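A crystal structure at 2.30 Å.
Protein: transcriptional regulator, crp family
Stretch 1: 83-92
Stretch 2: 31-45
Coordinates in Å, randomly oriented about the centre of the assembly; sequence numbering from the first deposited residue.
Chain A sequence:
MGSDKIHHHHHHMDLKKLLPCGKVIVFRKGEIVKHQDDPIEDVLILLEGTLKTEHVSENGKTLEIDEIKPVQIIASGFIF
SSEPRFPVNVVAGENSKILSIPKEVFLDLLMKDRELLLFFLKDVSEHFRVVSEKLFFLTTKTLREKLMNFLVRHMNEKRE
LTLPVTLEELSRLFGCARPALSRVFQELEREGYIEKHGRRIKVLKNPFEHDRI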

ATOM      1  N   GLU A  83      -2.380  12.871  -6.497  1.00 54.14           N
ATOM      2  CA  GLU A  83      -3.445  13.672  -5.876  1.00 53.84           C
ATOM      3  C   GLU A  83      -3.932  13.033  -4.558  1.00 52.38           C
ATOM      4  O   GLU A  83      -5.053  12.564  -4.464  1.00 52.93           O
ATOM      5  CB  GLU A  83      -4.595  13.878  -6.877  1.00 54.21           C
ATOM      6  CG  GLU A  83      -5.613  14.945  -6.475  1.00 55.02           C
ATOM      7  CD  GLU A  83      -6.792  15.042  -7.442  1.00 55.37           C
ATOM      8  OE1 GLU A  83      -6.562  15.241  -8.663  1.00 55.97           O
ATOM      9  OE2 GLU A  83      -7.949  14.909  -6.972  1.00 57.77           O
ATOM     10  N   PRO A  84      -3.075  13.028  -3.542  1.00 50.73           N
ATOM     11  CA  PRO A  84      -3.375  12.374  -2.270  1.00 50.05           C
ATOM     12  C   PRO A  84      -4.378  13.118  -1.383  1.00 50.23           C
ATOM     13  O   PRO A  84      -4.179  14.304  -1.100  1.00 48.82           O
ATOM     14  CB  PRO A  84      -2.018  12.341  -1.562  1.00 49.37           C
ATOM     15  CG  PRO A  84      -1.222  13.400  -2.184  1.00 49.64           C
ATOM     16  CD  PRO A  84      -1.743  13.669  -3.542  1.00 49.72           C
ATOM     17  N   ARG A  85      -5.385  12.376  -0.894  1.00 50.47           N
ATOM     18  CA  ARG A  85      -6.539  12.926  -0.189  1.00 50.99           C
ATOM     19  C   ARG A  85      -7.010  12.006   0.921  1.00 50.66           C
ATOM     20  O   ARG A  85      -7.050  10.790   0.746  1.00 50.08           O
ATOM     21  CB  ARG A  85      -7.687  13.125  -1.160  1.00 51.71           C
ATOM     22  CG  ARG A  85      -7.605  14.366  -2.042  1.00 52.32           C
ATOM     23  CD  ARG A  85      -8.722  14.381  -3.000  1.00 53.28           C
ATOM     24  NE  ARG A  85      -8.987  15.582  -3.815  1.00 56.83           N
ATOM     25  CZ  ARG A  85      -8.748  16.887  -3.532  1.00 58.06           C
ATOM     26  NH1 ARG A  85      -8.173  17.335  -2.410  1.00 57.38           N
ATOM     27  NH2 ARG A  85      -9.124  17.780  -4.439  1.00 59.09           N
ATOM     28  N   PHE A  86      -7.367  12.591   2.066  1.00 50.19           N
ATOM     29  CA  PHE A  86      -7.977  11.827   3.144  1.00 49.52           C
ATOM     30  C   PHE A  86      -9.323  11.241   2.651  1.00 49.20           C
ATOM     31  O   PHE A  86     -10.200  11.993   2.188  1.00 48.38           O
ATOM     32  CB  PHE A  86      -8.157  12.689   4.421  1.00 49.52           C
ATOM     33  CG  PHE A  86      -6.849  13.118   5.056  1.00 49.97           C
ATOM     34  CD1 PHE A  86      -6.138  12.255   5.890  1.00 49.95           C
ATOM     35  CD2 PHE A  86      -6.291  14.369   4.755  1.00 50.96           C
ATOM     36  CE1 PHE A  86      -4.916  12.642   6.460  1.00 51.07           C
ATOM     37  CE2 PHE A  86      -5.061  14.765   5.316  1.00 51.39           C
ATOM     38  CZ  PHE A  86      -4.373  13.910   6.174  1.00 50.46           C
ATOM     39  N   PRO A  87      -9.479   9.912   2.753  1.00 48.78           N
ATOM     40  CA  PRO A  87     -10.709   9.221   2.284  1.00 49.46           C
ATOM     41  C   PRO A  87     -11.911   9.336   3.240  1.00 49.36           C
ATOM     42  O   PRO A  87     -13.023   9.043   2.851  1.00 49.34           O
ATOM     43  CB  PRO A  87     -10.266   7.747   2.179  1.00 49.54           C
ATOM     44  CG  PRO A  87      -9.164   7.592   3.234  1.00 49.19           C
ATOM     45  CD  PRO A  87      -8.509   8.960   3.333  1.00 48.64           C
ATOM     46  N   VAL A  88     -11.658   9.751   4.481  1.00 49.60           N
ATOM     47  CA  VAL A  88     -12.683   9.845   5.520  1.00 49.66           C
ATOM     48  C   VAL A  88     -12.479  11.099   6.336  1.00 48.55           C
ATOM     49  O   VAL A  88     -11.377  11.625   6.381  1.00 49.32           O
ATOM     50  CB  VAL A  88     -12.612   8.610   6.504  1.00 49.91           C
ATOM     51  CG1 VAL A  88     -12.838   7.297   5.746  1.00 51.51           C
ATOM     52  CG2 VAL A  88     -11.291   8.559   7.244  1.00 50.32           C
ATOM     53  N   ASN A  89     -13.531  11.565   6.992  1.00 48.05           N
ATOM     54  CA  ASN A  89     -13.380  12.470   8.116  1.00 47.80           C
ATOM     55  C   ASN A  89     -12.537  11.818   9.221  1.00 47.87           C
ATOM     56  O   ASN A  89     -12.725  10.644   9.542  1.00 47.79           O
ATOM     57  CB  ASN A  89     -14.732  12.828   8.701  1.00 48.05           C
ATOM     58  CG  ASN A  89     -15.504  13.823   7.876  1.00 47.73           C
ATOM     59  OD1 ASN A  89     -15.073  14.286   6.829  1.00 49.06           O
ATOM     60  ND2 ASN A  89     -16.662  14.176   8.374  1.00 48.51           N
ATOM     61  N   VAL A  90     -11.602  12.577   9.779  1.00 48.33           N
ATOM     62  CA  VAL A  90     -10.850  12.169  10.962  1.00 48.90           C
ATOM     63  C   VAL A  90     -11.224  13.130  12.093  1.00 49.91           C
ATOM     64  O   VAL A  90     -11.039  14.342  11.981  1.00 50.03           O
ATOM     65  CB  VAL A  90      -9.323  12.156  10.710  1.00 48.66           C
ATOM     66  CG1 VAL A  90      -8.552  11.643  11.946  1.00 49.07           C
ATOM     67  CG2 VAL A  90      -8.989  11.281   9.509  1.00 48.81           C
ATOM     68  N   VAL A  91     -11.757  12.572  13.180  1.00 51.47           N
ATOM     69  CA  VAL A  91     -12.315  13.350  14.279  1.00 52.07           C
ATOM     70  C   VAL A  91     -11.713  12.905  15.618  1.00 52.31           C
ATOM     71  O   VAL A  91     -11.496  11.717  15.824  1.00 51.77           O
ATOM     72  CB  VAL A  91     -13.832  13.152  14.351  1.00 52.69           C
ATOM     73  CG1 VAL A  91     -14.450  14.109  15.395  1.00 53.43           C
ATOM     74  CG2 VAL A  91     -14.471  13.343  12.972  1.00 52.69           C
ATOM     75  N   ALA A  92     -11.461  13.860  16.525  1.00 52.60           N
ATOM     76  CA  ALA A  92     -10.949  13.540  17.870  1.00 52.65           C
ATOM     77  C   ALA A  92     -12.065  12.935  18.712  1.00 53.01           C
ATOM     78  O   ALA A  92     -13.114  13.556  18.887  1.00 53.29           O
ATOM     79  CB  ALA A  92     -10.374  14.784  18.556  1.00 53.07           C
TER
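Stretch 2 31-45: EIVKHQDDPIEDVLI

Stretch 2 runs antiparallel to stretch 1, Glu31 beside Ala92 and Ile40 beside Pro84, burying 992 Å² in all. Backbone hydrogen bonds set the path. Ala92 N donates to Glu31 O (2.9 Å) and Val90 N to Lys34 O (2.9 Å), while Val90 O accepts both Val33 N (2.7 Å) and Lys34 N (3.3 Å). That double acceptance marks a beta bulge: Val90 pairs with Lys34 but Val91 with Ile32, and the chain of stretch 2 turns a corner at Val33.

Beyond the bulge, a type II turn from His35 to Asp38 is closed by Asp38 N to His35 O (3.0 Å) and by His35 N to Asp38 OD2 (2.8 Å). Stretch 1 binds the turn through three hydrogen bonds: Asn89 OD1 takes Gln36 N (2.9 Å), Phe86 O takes Asp37 N (2.8 Å), and Phe86 N reaches Asp38 O (3.0 Å). The extended backbone after the turn is then fixed by Ile40 N to Pro84 O (2.9 Å).

Apolar packing centres on Phe86, whose ring is sandwiched between Ile40 CG1 and Lys34 CG, 3.6 and 3.7 Å from its centroid on opposite faces. Phe86 CZ also meets Leu44 CD1 at 3.8 Å, and Pro84 CB meets Ile40 CB at 4.0 Å. The pattern to read is backbone pairing along most of the contact, one asparagine side chain binding the turn, and the Phe86 ring held between Ile40 and Lys34.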

ATOM      1  N   GLU A  31     -13.429  17.780  17.966  1.00 54.07           N
ATOM      2  CA  GLU A  31     -12.864  18.582  16.880  1.00 54.79           C
ATOM      3  C   GLU A  31     -12.474  17.702  15.671  1.00 53.96           C
ATOM      4  O   GLU A  31     -12.044  16.563  15.823  1.00 53.37           O
ATOM      5  CB  GLU A  31     -11.620  19.348  17.337  1.00 54.78           C
ATOM      6  CG  GLU A  31     -11.859  20.523  18.263  1.00 56.60           C
ATOM      7  CD  GLU A  31     -10.631  21.421  18.352  1.00 56.88           C
ATOM      8  OE1 GLU A  31      -9.505  20.906  18.319  1.00 59.99           O
ATOM      9  OE2 GLU A  31     -10.787  22.658  18.437  1.00 62.47           O
ATOM     10  N   ILE A  32     -12.603  18.273  14.479  1.00 53.40           N
ATOM     11  CA  ILE A  32     -12.210  17.608  13.236  1.00 53.12           C
ATOM     12  C   ILE A  32     -10.724  17.812  12.913  1.00 52.14           C
ATOM     13  O   ILE A  32     -10.250  18.933  12.789  1.00 52.18           O
ATOM     14  CB  ILE A  32     -13.117  18.082  12.070  1.00 53.12           C
ATOM     15  CG1 ILE A  32     -14.570  17.680  12.365  1.00 53.49           C
ATOM     16  CG2 ILE A  32     -12.661  17.479  10.753  1.00 53.60           C
ATOM     17  CD1 ILE A  32     -15.600  18.307  11.457  1.00 53.59           C
ATOM     18  N   VAL A  33      -9.997  16.714  12.777  1.00 51.65           N
ATOM     19  CA  VAL A  33      -8.589  16.776  12.373  1.00 51.50           C
ATOM     20  C   VAL A  33      -8.466  17.036  10.851  1.00 51.18           C
ATOM     21  O   VAL A  33      -7.725  17.901  10.423  1.00 51.25           O
ATOM     22  CB  VAL A  33      -7.845  15.479  12.781  1.00 51.31           C
ATOM     23  CG1 VAL A  33      -6.399  15.574  12.435  1.00 50.22           C
ATOM     24  CG2 VAL A  33      -8.003  15.220  14.296  1.00 51.39           C
ATOM     25  N   LYS A  34      -9.201  16.272  10.052  1.00 51.10           N
ATOM     26  CA  LYS A  34      -9.292  16.484   8.611  1.00 50.60           C
ATOM     27  C   LYS A  34     -10.684  16.088   8.130  1.00 50.90           C
ATOM     28  O   LYS A  34     -11.362  15.219   8.727  1.00 50.36           O
ATOM     29  CB  LYS A  34      -8.288  15.622   7.855  1.00 50.74           C
ATOM     30  CG  LYS A  34      -6.824  15.901   8.112  1.00 50.11           C
ATOM     31  CD  LYS A  34      -6.379  17.194   7.443  1.00 49.70           C
ATOM     32  CE  LYS A  34      -4.995  17.602   7.877  1.00 49.90           C
ATOM     33  NZ  LYS A  34      -4.606  18.897   7.252  1.00 50.77           N
ATOM     34  N   HIS A  35     -11.112  16.752   7.060  1.00 50.37           N
ATOM     35  CA  HIS A  35     -12.320  16.381   6.339  1.00 49.97           C
ATOM     36  C   HIS A  35     -11.981  15.446   5.224  1.00 49.40           C
ATOM     37  O   HIS A  35     -10.892  15.508   4.642  1.00 48.36           O
ATOM     38  CB  HIS A  35     -12.992  17.596   5.707  1.00 50.01           C
ATOM     39  CG  HIS A  35     -13.504  18.560   6.710  1.00 51.05           C
ATOM     40  ND1 HIS A  35     -12.724  19.575   7.218  1.00 52.00           N
ATOM     41  CD2 HIS A  35     -14.692  18.625   7.354  1.00 51.73           C
ATOM     42  CE1 HIS A  35     -13.431  20.249   8.109  1.00 53.44           C
ATOM     43  NE2 HIS A  35     -14.628  19.694   8.206  1.00 52.37           N
ATOM     44  N   GLN A  36     -12.967  14.612   4.924  1.00 48.62           N
ATOM     45  CA  GLN A  36     -12.988  13.796   3.750  1.00 48.26           C
ATOM     46  C   GLN A  36     -12.678  14.705   2.557  1.00 47.42           C
ATOM     47  O   GLN A  36     -13.197  15.800   2.473  1.00 46.76           O
ATOM     48  CB  GLN A  36     -14.374  13.132   3.640  1.00 48.18           C
ATOM     49  CG  GLN A  36     -14.538  12.101   2.524  1.00 49.03           C
ATOM     50  CD  GLN A  36     -15.628  11.068   2.849  1.00 50.13           C
ATOM     51  OE1 GLN A  36     -15.790  10.660   4.017  1.00 51.58           O
ATOM     52  NE2 GLN A  36     -16.382  10.655   1.829  1.00 53.09           N
ATOM     53  N   ASP A  37     -11.797  14.230   1.674  1.00 47.37           N
ATOM     54  CA  ASP A  37     -11.271  14.975   0.504  1.00 47.55           C
ATOM     55  C   ASP A  37     -10.208  16.075   0.757  1.00 47.20           C
ATOM     56  O   ASP A  37      -9.719  16.654  -0.205  1.00 46.81           O
ATOM     57  CB  ASP A  37     -12.404  15.529  -0.361  1.00 47.06           C
ATOM     58  CG  ASP A  37     -13.385  14.458  -0.774  1.00 47.49           C
ATOM     59  OD1 ASP A  37     -12.965  13.283  -0.908  1.00 47.31           O
ATOM     60  OD2 ASP A  37     -14.597  14.695  -0.974  1.00 48.05           O
ATOM     61  N   ASP A  38      -9.862  16.368   2.010  1.00 47.12           N
ATOM     62  CA  ASP A  38      -8.772  17.305   2.307  1.00 47.64           C
ATOM     63  C   ASP A  38      -7.456  16.746   1.740  1.00 47.99           C
ATOM     64  O   ASP A  38      -7.230  15.541   1.821  1.00 48.56           O
ATOM     65  CB  ASP A  38      -8.606  17.517   3.826  1.00 47.44           C
ATOM     66  CG  ASP A  38      -9.668  18.458   4.439  1.00 46.71           C
ATOM     67  OD1 ASP A  38     -10.534  19.012   3.746  1.00 46.16           O
ATOM     68  OD2 ASP A  38      -9.708  18.701   5.655  1.00 47.78           O
ATOM     69  N   PRO A  39      -6.600  17.589   1.156  1.00 48.77           N
ATOM     70  CA  PRO A  39      -5.315  17.109   0.640  1.00 48.85           C
ATOM     71  C   PRO A  39      -4.423  16.603   1.747  1.00 49.93           C
ATOM     72  O   PRO A  39      -4.478  17.115   2.862  1.00 49.35           O
ATOM     73  CB  PRO A  39      -4.686  18.335  -0.081  1.00 49.32           C
ATOM     74  CG  PRO A  39      -5.679  19.489   0.026  1.00 48.76           C
ATOM     75  CD  PRO A  39      -6.818  19.030   0.896  1.00 48.79           C
ATOM     76  N   ILE A  40      -3.673  15.540   1.454  1.00 51.85           N
ATOM     77  CA  ILE A  40      -2.685  15.018   2.387  1.00 53.17           C
ATOM     78  C   ILE A  40      -1.392  15.709   2.047  1.00 54.34           C
ATOM     79  O   ILE A  40      -0.784  15.451   0.994  1.00 54.24           O
ATOM     80  CB  ILE A  40      -2.515  13.483   2.271  1.00 53.09           C
ATOM     81  CG1 ILE A  40      -3.849  12.786   2.506  1.00 53.12           C
ATOM     82  CG2 ILE A  40      -1.399  12.994   3.237  1.00 53.61           C
ATOM     83  CD1 ILE A  40      -3.767  11.264   2.633  1.00 53.93           C
ATOM     84  N   GLU A  41      -0.985  16.616   2.926  1.00 56.20           N
ATOM     85  CA  GLU A  41       0.277  17.323   2.753  1.00 57.81           C
ATOM     86  C   GLU A  41       1.370  16.854   3.729  1.00 58.48           C
ATOM     87  O   GLU A  41       2.496  16.625   3.348  1.00 60.19           O
ATOM     88  CB  GLU A  41       0.008  18.824   2.825  1.00 58.15           C
ATOM     89  CG  GLU A  41      -0.667  19.301   1.543  1.00 60.50           C
ATOM     90  CD  GLU A  41      -1.542  20.533   1.698  1.00 64.49           C
ATOM     91  OE1 GLU A  41      -1.872  20.920   2.844  1.00 67.36           O
ATOM     92  OE2 GLU A  41      -1.909  21.122   0.648  1.00 67.10           O
ATOM     93  N   ASP A  42       1.044  16.721   4.989  1.00 59.12           N
ATOM     94  CA  ASP A  42       1.983  16.229   5.962  1.00 59.11           C
ATOM     95  C   ASP A  42       1.569  14.817   6.336  1.00 58.84           C
ATOM     96  O   ASP A  42       0.373  14.455   6.257  1.00 59.09           O
ATOM     97  CB  ASP A  42       1.941  17.113   7.192  1.00 59.30           C
ATOM     98  CG  ASP A  42       2.671  18.435   7.004  1.00 61.49           C
ATOM     99  OD1 ASP A  42       3.325  18.801   5.998  1.00 64.85           O
ATOM    100  OD2 ASP A  42       2.647  19.219   7.973  1.00 67.47           O
ATOM    101  N   VAL A  43       2.563  14.025   6.734  1.00 57.71           N
ATOM    102  CA  VAL A  43       2.343  12.739   7.365  1.00 56.28           C
ATOM    103  C   VAL A  43       1.933  12.998   8.839  1.00 56.31           C
ATOM    104  O   VAL A  43       2.641  13.685   9.616  1.00 55.02           O
ATOM    105  CB  VAL A  43       3.633  11.883   7.302  1.00 56.12           C
ATOM    106  CG1 VAL A  43       3.447  10.544   8.012  1.00 55.63           C
ATOM    107  CG2 VAL A  43       4.090  11.691   5.855  1.00 56.33           C
ATOM    108  N   LEU A  44       0.792  12.442   9.223  1.00 56.19           N
ATOM    109  CA  LEU A  44       0.232  12.643  10.564  1.00 55.51           C
ATOM    110  C   LEU A  44       0.409  11.380  11.406  1.00 55.42           C
ATOM    111  O   LEU A  44       0.097  10.275  10.948  1.00 55.01           O
ATOM    112  CB  LEU A  44      -1.251  13.006  10.456  1.00 55.53           C
ATOM    113  CG  LEU A  44      -1.637  14.197   9.565  1.00 55.67           C
ATOM    114  CD1 LEU A  44      -3.089  14.488   9.738  1.00 55.91           C
ATOM    115  CD2 LEU A  44      -0.812  15.507   9.849  1.00 57.71           C
ATOM    116  N   ILE A  45       0.911  11.546  12.636  1.00 55.56           N
ATOM    117  CA  ILE A  45       1.086  10.433  13.572  1.00 55.29           C
ATOM    118  C   ILE A  45       0.368  10.748  14.882  1.00 54.75           C
ATOM    119  O   ILE A  45       0.643  11.777  15.505  1.00 55.81           O
ATOM    120  CB  ILE A  45       2.620  10.156  13.830  1.00 55.84           C
ATOM    121  CG1 ILE A  45       3.346   9.841  12.515  1.00 56.89           C
ATOM    122  CG2 ILE A  45       2.822   9.001  14.827  1.00 55.99           C
ATOM    123  CD1 ILE A  45       4.863   9.770  12.663  1.00 56.06           C
TER